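Long-range contacts in ribonuclease P protein component 3 (Thermococcus kodakarensis KOD1, PDB 3WYZ), which probably serves as a protein subunit of ribonuclease P, the RNA-based enzyme that cuts the extra 5' nucleotides from tRNA precursors: residues M159-W163 / L194-M200; F122-G128 / L165-Y169; V35-V41 / K64-V70. All coordinates share one frame; numbering follows the deposited sequence.

Contact 1 (M159-W163 / L194-M200); sequences MMKTW and LGINIGM
With CG opposite its own backbone nitrogen (chi1 161°), Trp163 swings its indole out toward Ile198 and Met200. Ile198 fills the angle between the helices with both its branches. Its CG2 lies 3.5 Å from Trp163 CB, while CD1 presses on Met159 at only 3.3 Å from CB, a tight fit. Farther along, the extended Met159 chain crosses Leu194 at roughly a right angle. In one of its two conformers Met200 bends at chi3 (71°) to fold its methyl back over the indole; Met200 CG then sits 3.8 Å from the centroid of the Trp163 six-membered ring and SD above the same face, a Met-aromatic contact to which a flexible, polarisable thioether is well suited. Met160 lies at the margin, its CG 3.4 Å from Ile198 O. Gly199 ends helix 188-198 in a Schellman motif, with Met200 N bonded to Gly195 O at 2.9 Å; the positive phi of Gly199 would set a CB against the carbonyl O of Ile198. Trp163 and Leu194 also rest on strand 173-176, through Arg173 and Ile175. The axes of 159-163 and 194-198 cross at -83°, so this is near-perpendicular packing of two helices in the outer layer of a TIM barrel-like fold.

Contact 2 (F122-G128 / L165-Y169); sequences FDHTLAG and LVKKY
Leu165 drives its forked end into the start of helix 124-133, and here the contact is closely packed. CD1 reaches the backbone of Phe122 and Asp123, 3.5 Å from Phe122 O, while CB and CD1 lie against the Phe122 ring, whose CE2 also meets Val166 CG2. Small residues admit the ring of Tyr169: Ala127 CB comes within 3.5 Å of Tyr169 CD1, and Gly128, without a side chain, lets one face of the ring lie over its backbone, with Gly128 CA 3.6 Å from Tyr169 CD2.

Helices 124-133 and 149-168 are neighbouring outer helices of the TIM barrel-like fold, joined in the chain through strand 136-140 and the short helix 142-145, and Phe122 and Val166 both rest on Ile137 of that strand. Asp123 is the N-cap of the first helix; with chi1 at 54° its OD1 takes the Leu126 N-H at 2.8 Å in an almost straight bond (173°).

Toward solvent the packing gives way to polar groups. At the boundary Leu165 CD2, the other branch, stands over the centre of the His124 imidazole in a CH-pi contact. Tyr169 OH meets His124 ND1 at 2.9 Å in the plane of the imidazole, a hydrogen bond in which either may donate, with the two rings steeply inclined at 72°. A phenylalanine in place of Tyr169 would probably leave ND1 without this mate and the imidazole freer to turn. Lys168 only skirts the exposed His124, Lys168 NZ lying 4.6 Å from His124 NE2, and its positive charge may make protonation of the histidine somewhat harder.

Contact 3 (V35-V41 / K64-V70); sequences VFTKKLV and KVALLLV
Peptide planes are the flat groups that join 35-41 to 64-70, Phe36, Lys38 and Leu40 meeting Lys64, Ala66, Leu68 and Val70 through N-H and C=O; the one aromatic ring, that of Phe36, turns away to stack with Tyr62. The strands run parallel in register as the two ends of a beta-alpha-beta crossover whose helix is 48-62, part of a TIM barrel-like sheet. Six backbone bonds tie them. In most the donor is tilted from the carbonyl plane, as where Ala66 N meets Phe36 O at 2.8 Å, but Leu40 N approaches Leu68 O at 2.8 Å nearly along the C=O axis. On the face bearing Phe36, Lys38, Leu40, Val65, Leu67 and Leu69, mostly apolar residues suit the covering helix: Phe36 and Val65 lie on Leu58, and the side chain of Lys38 touches Leu58 and Glu54. Beyond them Leu40 CD2 touches Leu67 CD1 and Leu69 CD2, each at 3.8 Å. The other face mixes apolar residues with Thr37 and Lys39. Thr37 fits both demands, OG1 bonding to Asp17 while CG2 presses on Leu68 CB at 3.5 Å, a tight pair; Ala66 and Leu68 share Tyr90 with it. Lys39 extends to a salt bridge with Glu180. At the far end chi1 of Val70, measured to CG1, is -46°, which sets CG2 between the backbone nitrogen and carbonyl carbon, 3.5 Å from Val41 CG2.

From the N terminus, contact 3 closes first: 64-70 returns beside 35-41, shutting a loop that holds helix 48-62 and joining the second and third strands of the parallel sheet. The chain passes through two more strands, 88-92 and 109-111, before contact 2 opens at 122-128. Contact 1 opens at 159-163, before contact 2 closes at 165-169, and closes at 194-200, so the two loops cross. Both use helix 149-168, which is thereby tied to helix 124-133 and to helix 188-198; Thr162 CG2 lies 3.8 Å from Phe122 CD2 where they touch. Contact 3 lies on the opposite side of the chain's centre from the other two and touches neither.

Contact 1 (M159-W163 / L194-M200)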
ATOM      1  N   MET A 159      10.994   2.693   8.159  1.00 40.05           N
ATOM      2  CA  MET A 159      10.954   1.918   6.926  1.00 41.00           C
ATOM      3  C   MET A 159      12.077   0.885   6.872  1.00 41.54           C
ATOM      4  O   MET A 159      11.871  -0.219   6.376  1.00 41.56           O
ATOM      5  CB  MET A 159      11.049   2.836   5.717  1.00 41.64           C
ATOM      6  CG  MET A 159       9.791   3.647   5.473  1.00 44.07           C
ATOM      7  SD  MET A 159       9.943   4.670   4.002  1.00 43.98           S
ATOM      8  CE  MET A 159       8.370   5.518   4.012  1.00 48.24           C
ATOM      9  N   MET A 160      13.254   1.248   7.377  1.00 42.15           N
ATOM     10  CA  MET A 160      14.372   0.315   7.495  1.00 45.34           C
ATOM     11  C   MET A 160      14.049  -0.838   8.445  1.00 44.02           C
ATOM     12  O   MET A 160      14.336  -1.985   8.125  1.00 43.62           O
ATOM     13  CB  MET A 160      15.640   1.034   7.963  1.00 49.31           C
ATOM     14  CG  MET A 160      16.250   1.953   6.916  1.00 53.38           C
ATOM     15  SD  MET A 160      17.582   2.974   7.580  1.00 61.37           S
ATOM     16  CE  MET A 160      17.736   4.240   6.317  1.00 62.31           C
ATOM     17  N   LYS A 161      13.459  -0.536   9.600  1.00 45.64           N
ATOM     18  CA  LYS A 161      13.092  -1.575  10.576  1.00 46.26           C
ATOM     19  C   LYS A 161      12.041  -2.527  10.002  1.00 43.66           C
ATOM     20  O   LYS A 161      12.138  -3.743  10.164  1.00 44.28           O
ATOM     21  CB  LYS A 161      12.562  -0.967  11.885  1.00 48.62           C
ATOM     22  CG  LYS A 161      13.579  -0.151  12.678  1.00 52.96           C
ATOM     23  CD  LYS A 161      13.357  -0.273  14.184  1.00 55.02           C
ATOM     24  CE  LYS A 161      13.975   0.888  14.960  1.00 58.15           C
ATOM     25  NZ  LYS A 161      14.208   0.553  16.398  1.00 56.73           N
ATOM     26  N   THR A 162      11.037  -1.963   9.337  1.00 40.23           N
ATOM     27  CA  THR A 162       9.981  -2.749   8.724  1.00 39.13           C
ATOM     28  C   THR A 162      10.516  -3.602   7.572  1.00 38.55           C
ATOM     29  O   THR A 162      10.124  -4.758   7.418  1.00 38.01           O
ATOM     30  CB  THR A 162       8.845  -1.848   8.215  1.00 38.86           C
ATOM     31  OG1 THR A 162       8.318  -1.077   9.304  1.00 40.25           O
ATOM     32  CG2 THR A 162       7.738  -2.669   7.613  1.00 39.61           C
ATOM     33  N   TRP A 163      11.403  -3.037   6.760  1.00 37.68           N
ATOM     34  CA  TRP A 163      12.001  -3.795   5.662  1.00 37.74           C
ATOM     35  C   TRP A 163      12.768  -5.014   6.180  1.00 37.51           C
ATOM     36  O   TRP A 163      12.616  -6.105   5.654  1.00 36.66           O
ATOM     37  CB  TRP A 163      12.923  -2.912   4.815  1.00 38.63           C
ATOM     38  CG  TRP A 163      13.896  -3.701   3.979  1.00 39.36           C
ATOM     39  CD1 TRP A 163      15.250  -3.661   4.052  1.00 39.10           C
ATOM     40  CD2 TRP A 163      13.576  -4.672   2.970  1.00 41.28           C
ATOM     41  NE1 TRP A 163      15.804  -4.535   3.143  1.00 40.12           N
ATOM     42  CE2 TRP A 163      14.797  -5.173   2.471  1.00 41.17           C
ATOM     43  CE3 TRP A 163      12.376  -5.172   2.452  1.00 40.71           C
ATOM     44  CZ2 TRP A 163      14.861  -6.140   1.461  1.00 42.20           C
ATOM     45  CZ3 TRP A 163      12.437  -6.140   1.445  1.00 42.74           C
ATOM     46  CH2 TRP A 163      13.678  -6.616   0.966  1.00 42.03           C
ATOM     47  N   LEU A 194      14.073   4.653  -3.338  1.00 46.20           N
ATOM     48  CA  LEU A 194      13.548   4.583  -1.975  1.00 45.10           C
ATOM     49  C   LEU A 194      13.865   3.216  -1.380  1.00 45.37           C
ATOM     50  O   LEU A 194      14.328   3.124  -0.246  1.00 44.62           O
ATOM     51  CB  LEU A 194      12.040   4.828  -1.941  1.00 45.61           C
ATOM     52  CG  LEU A 194      11.337   4.710  -0.581  1.00 45.47           C
ATOM     53  CD1 LEU A 194      11.917   5.682   0.437  1.00 45.33           C
ATOM     54  CD2 LEU A 194       9.842   4.941  -0.736  1.00 46.05           C
ATOM     55  N   GLY A 195      13.622   2.157  -2.151  1.00 44.70           N
ATOM     56  CA  GLY A 195      13.969   0.804  -1.728  1.00 43.11           C
ATOM     57  C   GLY A 195      15.424   0.697  -1.301  1.00 43.17           C
ATOM     58  O   GLY A 195      15.726   0.234  -0.202  1.00 39.54           O
ATOM     59  N   ILE A 196      16.326   1.140  -2.170  1.00 44.60           N
ATOM     60  CA  ILE A 196      17.760   1.097  -1.887  1.00 47.43           C
ATOM     61  C   ILE A 196      18.105   1.917  -0.637  1.00 47.71           C
ATOM     62  O   ILE A 196      18.910   1.475   0.182  1.00 49.73           O
ATOM     63  CB  ILE A 196      18.600   1.593  -3.089  1.00 49.60           C
ATOM     64  CG1 ILE A 196      18.419   0.665  -4.295  1.00 50.92           C
ATOM     65  CG2 ILE A 196      20.080   1.678  -2.722  1.00 49.61           C
ATOM     66  CD1 ILE A 196      18.736   1.327  -5.621  1.00 51.75           C
ATOM     67  N   ASN A 197      17.493   3.092  -0.484  1.00 48.13           N
ATOM     68  CA  ASN A 197      17.679   3.911   0.727  1.00 49.77           C
ATOM     69  C   ASN A 197      17.288   3.179   2.004  1.00 49.64           C
ATOM     70  O   ASN A 197      17.923   3.343   3.041  1.00 52.52           O
ATOM     71  CB  ASN A 197      16.859   5.202   0.651  1.00 51.24           C
ATOM     72  CG  ASN A 197      17.447   6.219  -0.303  1.00 54.36           C
ATOM     73  OD1 ASN A 197      18.337   5.914  -1.096  1.00 55.49           O
ATOM     74  ND2 ASN A 197      16.938   7.444  -0.233  1.00 57.72           N
ATOM     75  N   ILE A 198      16.219   2.395   1.916  1.00 49.32           N
ATOM     76  CA  ILE A 198      15.690   1.632   3.040  1.00 50.42           C
ATOM     77  C   ILE A 198      16.510   0.371   3.304  1.00 49.24           C
ATOM     78  O   ILE A 198      16.362  -0.255   4.347  1.00 51.37           O
ATOM     79  CB  ILE A 198      14.197   1.287   2.789  1.00 53.75           C
ATOM     80  CG1 ILE A 198      13.369   2.570   2.697  1.00 54.43           C
ATOM     81  CG2 ILE A 198      13.617   0.395   3.871  1.00 55.84           C
ATOM     82  CD1 ILE A 198      13.621   3.554   3.808  1.00 54.24           C
ATOM     83  N   GLY A 199      17.370  -0.006   2.362  1.00 48.16           N
ATOM     84  CA  GLY A 199      18.268  -1.148   2.540  1.00 48.23           C
ATOM     85  C   GLY A 199      18.021  -2.331   1.625  1.00 49.31           C
ATOM     86  O   GLY A 199      18.576  -3.407   1.855  1.00 49.80           O
ATOM     87  N   MET A 200      17.193  -2.141   0.597  1.00 48.62           N
ATOM     88  CA  MET A 200      16.924  -3.192  -0.373  0.50 50.08           C
ATOM     89  C   MET A 200      18.084  -3.307  -1.357  1.00 50.13           C
ATOM     90  O   MET A 200      18.751  -2.324  -1.664  1.00 51.46           O
ATOM     91  CB  MET A 200      15.625  -2.902  -1.129  0.50 50.18           C
ATOM     92  CG  MET A 200      14.411  -2.714  -0.231  0.50 50.99           C
ATOM     93  SD  MET A 200      12.879  -2.559  -1.161  0.50 52.86           S
ATOM     94  CE  MET A 200      12.719  -4.241  -1.720  0.50 52.05           C
TER

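Contact 2 (F122-G128 / L165-Y169)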
ATOM      1  N   PHE A 122       5.387  -2.306  13.643  1.00 44.57           N
ATOM      2  CA  PHE A 122       5.592  -3.596  13.000  1.00 44.04           C
ATOM      3  C   PHE A 122       6.695  -4.303  13.778  1.00 44.26           C
ATOM      4  O   PHE A 122       7.713  -3.693  14.109  1.00 45.47           O
ATOM      5  CB  PHE A 122       6.005  -3.378  11.542  1.00 42.45           C
ATOM      6  CG  PHE A 122       5.744  -4.550  10.642  1.00 40.23           C
ATOM      7  CD1 PHE A 122       4.455  -4.850  10.235  1.00 40.26           C
ATOM      8  CD2 PHE A 122       6.791  -5.330  10.163  1.00 40.17           C
ATOM      9  CE1 PHE A 122       4.211  -5.916   9.395  1.00 38.85           C
ATOM     10  CE2 PHE A 122       6.553  -6.397   9.314  1.00 38.06           C
ATOM     11  CZ  PHE A 122       5.261  -6.688   8.930  1.00 39.30           C
ATOM     12  N   ASP A 123       6.479  -5.580  14.076  1.00 44.25           N
ATOM     13  CA  ASP A 123       7.388  -6.358  14.911  1.00 44.78           C
ATOM     14  C   ASP A 123       7.398  -7.830  14.487  1.00 43.84           C
ATOM     15  O   ASP A 123       6.692  -8.216  13.553  1.00 40.63           O
ATOM     16  CB  ASP A 123       6.983  -6.218  16.387  1.00 47.15           C
ATOM     17  CG  ASP A 123       5.518  -6.582  16.643  1.00 49.59           C
ATOM     18  OD1 ASP A 123       4.851  -7.141  15.741  1.00 50.03           O
ATOM     19  OD2 ASP A 123       5.032  -6.306  17.765  1.00 52.56           O
ATOM     20  N   HIS A 124       8.210  -8.638  15.167  1.00 42.73           N
ATOM     21  CA  HIS A 124       8.277 -10.079  14.905  1.00 45.62           C
ATOM     22  C   HIS A 124       6.895 -10.729  14.844  1.00 45.87           C
ATOM     23  O   HIS A 124       6.658 -11.590  13.990  1.00 47.57           O
ATOM     24  CB  HIS A 124       9.131 -10.781  15.967  1.00 47.21           C
ATOM     25  CG  HIS A 124      10.597 -10.492  15.855  1.00 48.91           C
ATOM     26  ND1 HIS A 124      11.434 -11.192  15.011  1.00 49.33           N
ATOM     27  CD2 HIS A 124      11.377  -9.581  16.486  1.00 49.53           C
ATOM     28  CE1 HIS A 124      12.666 -10.724  15.124  1.00 50.13           C
ATOM     29  NE2 HIS A 124      12.658  -9.746  16.013  1.00 51.34           N
ATOM     30  N   THR A 125       5.995 -10.312  15.739  1.00 44.84           N
ATOM     31  CA  THR A 125       4.635 -10.853  15.806  1.00 45.68           C
ATOM     32  C   THR A 125       3.831 -10.535  14.540  1.00 44.69           C
ATOM     33  O   THR A 125       3.304 -11.436  13.894  1.00 42.70           O
ATOM     34  CB  THR A 125       3.873 -10.307  17.040  1.00 47.01           C
ATOM     35  OG1 THR A 125       4.563 -10.681  18.239  1.00 47.80           O
ATOM     36  CG2 THR A 125       2.437 -10.839  17.097  1.00 45.52           C
ATOM     37  N   LEU A 126       3.737  -9.253  14.194  1.00 45.79           N
ATOM     38  CA  LEU A 126       2.986  -8.838  13.006  1.00 43.82           C
ATOM     39  C   LEU A 126       3.635  -9.323  11.719  1.00 42.14           C
ATOM     40  O   LEU A 126       2.937  -9.661  10.758  1.00 43.70           O
ATOM     41  CB  LEU A 126       2.839  -7.322  12.959  1.00 45.76           C
ATOM     42  CG  LEU A 126       1.942  -6.684  14.018  1.00 47.41           C
ATOM     43  CD1 LEU A 126       2.136  -5.177  14.069  1.00 48.17           C
ATOM     44  CD2 LEU A 126       0.490  -7.025  13.740  1.00 48.65           C
ATOM     45  N   ALA A 127       4.966  -9.357  11.701  1.00 40.21           N
ATOM     46  CA  ALA A 127       5.705  -9.821  10.527  1.00 41.87           C
ATOM     47  C   ALA A 127       5.385 -11.279  10.254  1.00 42.17           C
ATOM     48  O   ALA A 127       5.151 -11.665   9.105  1.00 42.06           O
ATOM     49  CB  ALA A 127       7.204  -9.632  10.720  1.00 41.30           C
ATOM     50  N   GLY A 128       5.368 -12.072  11.323  1.00 43.35           N
ATOM     51  CA  GLY A 128       5.029 -13.483  11.247  1.00 44.66           C
ATOM     52  C   GLY A 128       3.633 -13.727  10.725  1.00 46.55           C
ATOM     53  O   GLY A 128       3.446 -14.521   9.812  1.00 49.15           O
ATOM     54  N   LEU A 165      12.388  -6.720   8.857  1.00 41.75           N
ATOM     55  CA  LEU A 165      11.411  -7.708   9.326  1.00 41.63           C
ATOM     56  C   LEU A 165      10.704  -8.379   8.151  1.00 41.75           C
ATOM     57  O   LEU A 165      10.638  -9.599   8.085  1.00 42.61           O
ATOM     58  CB  LEU A 165      10.370  -7.052  10.244  1.00 41.47           C
ATOM     59  CG  LEU A 165      10.849  -6.747  11.664  1.00 42.01           C
ATOM     60  CD1 LEU A 165       9.905  -5.777  12.368  1.00 42.50           C
ATOM     61  CD2 LEU A 165      10.992  -8.033  12.462  1.00 41.31           C
ATOM     62  N   VAL A 166      10.172  -7.564   7.241  1.00 40.24           N
ATOM     63  CA  VAL A 166       9.555  -8.036   6.003  1.00 40.43           C
ATOM     64  C   VAL A 166      10.467  -9.021   5.266  1.00 41.31           C
ATOM     65  O   VAL A 166      10.019 -10.080   4.815  1.00 40.59           O
ATOM     66  CB  VAL A 166       9.218  -6.844   5.067  1.00 40.54           C
ATOM     67  CG1 VAL A 166       9.042  -7.287   3.625  1.00 40.54           C
ATOM     68  CG2 VAL A 166       7.972  -6.106   5.548  1.00 39.28           C
ATOM     69  N   LYS A 167      11.738  -8.663   5.147  1.00 41.19           N
ATOM     70  CA  LYS A 167      12.703  -9.486   4.438  1.00 44.49           C
ATOM     71  C   LYS A 167      12.955 -10.821   5.143  1.00 44.53           C
ATOM     72  O   LYS A 167      13.016 -11.871   4.489  1.00 41.82           O
ATOM     73  CB  LYS A 167      14.011  -8.720   4.258  1.00 46.51           C
ATOM     74  CG  LYS A 167      14.979  -9.360   3.277  1.00 49.62           C
ATOM     75  CD  LYS A 167      16.252  -9.811   3.967  1.00 54.53           C
ATOM     76  CE  LYS A 167      17.373 -10.066   2.970  1.00 57.62           C
ATOM     77  NZ  LYS A 167      18.714  -9.950   3.616  1.00 60.47           N
ATOM     78  N   LYS A 168      13.085 -10.775   6.471  1.00 43.56           N
ATOM     79  CA  LYS A 168      13.359 -11.971   7.264  1.00 44.86           C
ATOM     80  C   LYS A 168      12.185 -12.949   7.249  1.00 44.94           C
ATOM     81  O   LYS A 168      12.375 -14.150   7.101  1.00 43.59           O
ATOM     82  CB  LYS A 168      13.687 -11.594   8.712  1.00 49.16           C
ATOM     83  CG  LYS A 168      14.344 -12.719   9.503  1.00 51.09           C
ATOM     84  CD  LYS A 168      14.501 -12.364  10.968  1.00 54.38           C
ATOM     85  CE  LYS A 168      15.612 -11.349  11.201  1.00 57.19           C
ATOM     86  NZ  LYS A 168      15.366 -10.549  12.438  1.00 59.49           N
ATOM     87  N   TYR A 169      10.973 -12.425   7.399  1.00 45.05           N
ATOM     88  CA  TYR A 169       9.771 -13.255   7.433  1.00 45.56           C
ATOM     89  C   TYR A 169       9.186 -13.535   6.044  1.00 45.28           C
ATOM     90  O   TYR A 169       8.144 -14.169   5.925  1.00 43.65           O
ATOM     91  CB  TYR A 169       8.723 -12.607   8.341  1.00 45.75           C
ATOM     92  CG  TYR A 169       9.034 -12.787   9.806  1.00 47.28           C
ATOM     93  CD1 TYR A 169       9.829 -11.873  10.488  1.00 47.90           C
ATOM     94  CD2 TYR A 169       8.547 -13.888  10.509  1.00 48.47           C
ATOM     95  CE1 TYR A 169      10.125 -12.043  11.829  1.00 47.30           C
ATOM     96  CE2 TYR A 169       8.842 -14.066  11.850  1.00 47.59           C
ATOM     97  CZ  TYR A 169       9.626 -13.141  12.503  1.00 46.56           C
ATOM     98  OH  TYR A 169       9.911 -13.312  13.831  1.00 48.48           O
TER

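Contact 3 (V35-V41 / K64-V70)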
ATOM      1  N   VAL A  35      -2.890   1.152 -10.399  1.00 42.75           N
ATOM      2  CA  VAL A  35      -4.075   0.920  -9.588  1.00 42.74           C
ATOM      3  C   VAL A  35      -4.558   2.246  -8.991  1.00 41.86           C
ATOM      4  O   VAL A  35      -3.796   2.939  -8.330  1.00 40.80           O
ATOM      5  CB  VAL A  35      -3.768  -0.082  -8.458  1.00 43.39           C
ATOM      6  CG1 VAL A  35      -4.995  -0.308  -7.580  1.00 44.39           C
ATOM      7  CG2 VAL A  35      -3.258  -1.403  -9.033  1.00 42.82           C
ATOM      8  N   PHE A  36      -5.816   2.600  -9.244  1.00 41.91           N
ATOM      9  CA  PHE A  36      -6.419   3.780  -8.639  1.00 42.23           C
ATOM     10  C   PHE A  36      -7.022   3.426  -7.282  1.00 41.95           C
ATOM     11  O   PHE A  36      -7.848   2.524  -7.177  1.00 43.72           O
ATOM     12  CB  PHE A  36      -7.498   4.378  -9.543  1.00 44.14           C
ATOM     13  CG  PHE A  36      -8.120   5.630  -8.983  1.00 44.62           C
ATOM     14  CD1 PHE A  36      -9.216   5.554  -8.128  1.00 45.44           C
ATOM     15  CD2 PHE A  36      -7.605   6.874  -9.301  1.00 44.69           C
ATOM     16  CE1 PHE A  36      -9.786   6.702  -7.603  1.00 45.89           C
ATOM     17  CE2 PHE A  36      -8.169   8.026  -8.782  1.00 45.85           C
ATOM     18  CZ  PHE A  36      -9.262   7.939  -7.933  1.00 44.66           C
ATOM     19  N   THR A  37      -6.607   4.145  -6.245  1.00 41.21           N
ATOM     20  CA  THR A  37      -7.063   3.882  -4.888  1.00 42.15           C
ATOM     21  C   THR A  37      -8.111   4.909  -4.451  1.00 44.59           C
ATOM     22  O   THR A  37      -7.874   6.118  -4.508  1.00 42.69           O
ATOM     23  CB  THR A  37      -5.877   3.910  -3.906  1.00 41.69           C
ATOM     24  OG1 THR A  37      -4.932   2.890  -4.269  1.00 40.38           O
ATOM     25  CG2 THR A  37      -6.354   3.679  -2.479  1.00 41.56           C
ATOM     26  N   LYS A  38      -9.275   4.417  -4.038  1.00 48.34           N
ATOM     27  CA  LYS A  38     -10.307   5.267  -3.460  1.00 53.11           C
ATOM     28  C   LYS A  38     -10.114   5.293  -1.947  1.00 51.84           C
ATOM     29  O   LYS A  38     -10.204   4.261  -1.284  1.00 51.75           O
ATOM     30  CB  LYS A  38     -11.701   4.738  -3.801  1.00 56.79           C
ATOM     31  CG  LYS A  38     -12.841   5.599  -3.275  1.00 59.61           C
ATOM     32  CD  LYS A  38     -14.144   4.818  -3.205  1.00 62.28           C
ATOM     33  CE  LYS A  38     -15.301   5.695  -2.744  1.00 64.23           C
ATOM     34  NZ  LYS A  38     -15.137   6.201  -1.354  1.00 67.61           N
ATOM     35  N   LYS A  39      -9.839   6.475  -1.412  1.00 54.12           N
ATOM     36  CA  LYS A  39      -9.654   6.653   0.019  1.00 57.64           C
ATOM     37  C   LYS A  39     -11.022   6.672   0.695  1.00 59.98           C
ATOM     38  O   LYS A  39     -11.926   7.385   0.255  1.00 63.37           O
ATOM     39  CB  LYS A  39      -8.886   7.946   0.284  1.00 59.33           C
ATOM     40  CG  LYS A  39      -8.304   8.058   1.683  1.00 63.03           C
ATOM     41  CD  LYS A  39      -7.194   9.098   1.726  1.00 64.65           C
ATOM     42  CE  LYS A  39      -6.668   9.295   3.137  1.00 66.58           C
ATOM     43  NZ  LYS A  39      -5.471  10.179   3.168  1.00 68.66           N
ATOM     44  N   LEU A  40     -11.174   5.879   1.751  1.00 61.51           N
ATOM     45  CA  LEU A  40     -12.472   5.684   2.392  1.00 62.20           C
ATOM     46  C   LEU A  40     -12.402   5.796   3.917  1.00 62.45           C
ATOM     47  O   LEU A  40     -11.856   4.919   4.587  1.00 58.26           O
ATOM     48  CB  LEU A  40     -13.033   4.323   1.993  1.00 64.56           C
ATOM     49  CG  LEU A  40     -14.406   3.939   2.538  1.00 66.44           C
ATOM     50  CD1 LEU A  40     -15.419   5.057   2.312  1.00 69.32           C
ATOM     51  CD2 LEU A  40     -14.877   2.641   1.899  1.00 67.66           C
ATOM     52  N   VAL A  41     -12.980   6.874   4.448  1.00 66.53           N
ATOM     53  CA  VAL A  41     -12.993   7.149   5.886  1.00 68.49           C
ATOM     54  C   VAL A  41     -14.307   6.668   6.491  1.00 70.67           C
ATOM     55  O   VAL A  41     -15.380   7.088   6.055  1.00 75.25           O
ATOM     56  CB  VAL A  41     -12.831   8.653   6.170  1.00 70.50           C
ATOM     57  CG1 VAL A  41     -12.542   8.888   7.648  1.00 70.22           C
ATOM     58  CG2 VAL A  41     -11.729   9.250   5.295  1.00 70.61           C
ATOM     59  N   LYS A  64      -8.312  -0.983 -12.881  1.00 53.25           N
ATOM     60  CA  LYS A  64      -7.922  -1.588 -11.607  1.00 51.85           C
ATOM     61  C   LYS A  64      -8.185  -0.605 -10.471  1.00 48.00           C
ATOM     62  O   LYS A  64      -7.761   0.551 -10.529  1.00 47.91           O
ATOM     63  CB  LYS A  64      -6.444  -1.975 -11.626  1.00 53.59           C
ATOM     64  CG  LYS A  64      -6.088  -3.027 -12.668  1.00 57.78           C
ATOM     65  CD  LYS A  64      -6.607  -4.389 -12.253  1.00 61.35           C
ATOM     66  CE  LYS A  64      -6.206  -5.498 -13.217  1.00 63.50           C
ATOM     67  NZ  LYS A  64      -6.876  -6.809 -12.955  1.00 65.29           N
ATOM     68  N   VAL A  65      -8.881  -1.068  -9.440  1.00 43.69           N
ATOM     69  CA  VAL A  65      -9.281  -0.210  -8.335  1.00 44.41           C
ATOM     70  C   VAL A  65      -8.928  -0.848  -6.995  1.00 43.76           C
ATOM     71  O   VAL A  65      -9.167  -2.041  -6.779  1.00 43.41           O
ATOM     72  CB  VAL A  65     -10.800   0.109  -8.385  1.00 45.21           C
ATOM     73  CG1 VAL A  65     -11.225   0.936  -7.179  1.00 46.51           C
ATOM     74  CG2 VAL A  65     -11.145   0.859  -9.665  1.00 44.67           C
ATOM     75  N   ALA A  66      -8.351  -0.043  -6.103  1.00 44.53           N
ATOM     76  CA  ALA A  66      -8.117  -0.454  -4.718  1.00 44.79           C
ATOM     77  C   ALA A  66      -8.963   0.388  -3.775  1.00 46.09           C
ATOM     78  O   ALA A  66      -9.310   1.527  -4.080  1.00 48.70           O
ATOM     79  CB  ALA A  66      -6.654  -0.321  -4.369  1.00 43.68           C
ATOM     80  N   LEU A  67      -9.295  -0.185  -2.627  1.00 48.42           N
ATOM     81  CA  LEU A  67     -10.072   0.503  -1.615  1.00 51.35           C
ATOM     82  C   LEU A  67      -9.228   0.666  -0.353  1.00 51.96           C
ATOM     83  O   LEU A  67      -8.864  -0.327   0.287  1.00 58.56           O
ATOM     84  CB  LEU A  67     -11.334  -0.299  -1.315  1.00 54.08           C
ATOM     85  CG  LEU A  67     -12.414   0.386  -0.482  1.00 57.75           C
ATOM     86  CD1 LEU A  67     -13.018   1.564  -1.237  1.00 58.37           C
ATOM     87  CD2 LEU A  67     -13.484  -0.632  -0.115  1.00 59.06           C
ATOM     88  N   LEU A  68      -8.915   1.908  -0.000  1.00 49.53           N
ATOM     89  CA  LEU A  68      -8.101   2.190   1.182  1.00 49.77           C
ATOM     90  C   LEU A  68      -8.978   2.573   2.369  1.00 49.46           C
ATOM     91  O   LEU A  68      -9.579   3.649   2.386  1.00 47.68           O
ATOM     92  CB  LEU A  68      -7.089   3.301   0.891  1.00 48.35           C
ATOM     93  CG  LEU A  68      -6.249   3.774   2.086  1.00 50.16           C
ATOM     94  CD1 LEU A  68      -5.301   2.683   2.552  1.00 51.13           C
ATOM     95  CD2 LEU A  68      -5.488   5.039   1.731  1.00 50.27           C
ATOM     96  N   LEU A  69      -9.028   1.690   3.363  1.00 50.32           N
ATOM     97  CA  LEU A  69      -9.809   1.925   4.569  1.00 53.39           C
ATOM     98  C   LEU A  69      -8.971   2.648   5.613  1.00 55.25           C
ATOM     99  O   LEU A  69      -7.923   2.151   6.031  1.00 50.57           O
ATOM    100  CB  LEU A  69     -10.313   0.604   5.156  1.00 53.81           C
ATOM    101  CG  LEU A  69     -11.133  -0.312   4.251  1.00 55.35           C
ATOM    102  CD1 LEU A  69     -11.614  -1.517   5.052  1.00 56.85           C
ATOM    103  CD2 LEU A  69     -12.306   0.424   3.611  1.00 57.44           C
ATOM    104  N   VAL A  70      -9.435   3.827   6.022  1.00 59.51           N
ATOM    105  CA  VAL A  70      -8.852   4.532   7.159  1.00 63.24           C
ATOM    106  C   VAL A  70      -9.918   4.601   8.260  1.00 65.03           C
ATOM    107  O   VAL A  70     -11.010   5.133   8.055  1.00 63.32           O
ATOM    108  CB  VAL A  70      -8.310   5.927   6.765  1.00 64.88           C
ATOM    109  CG1 VAL A  70      -7.485   5.838   5.486  1.00 65.08           C
ATOM    110  CG2 VAL A  70      -9.422   6.941   6.579  1.00 66.67           C
TER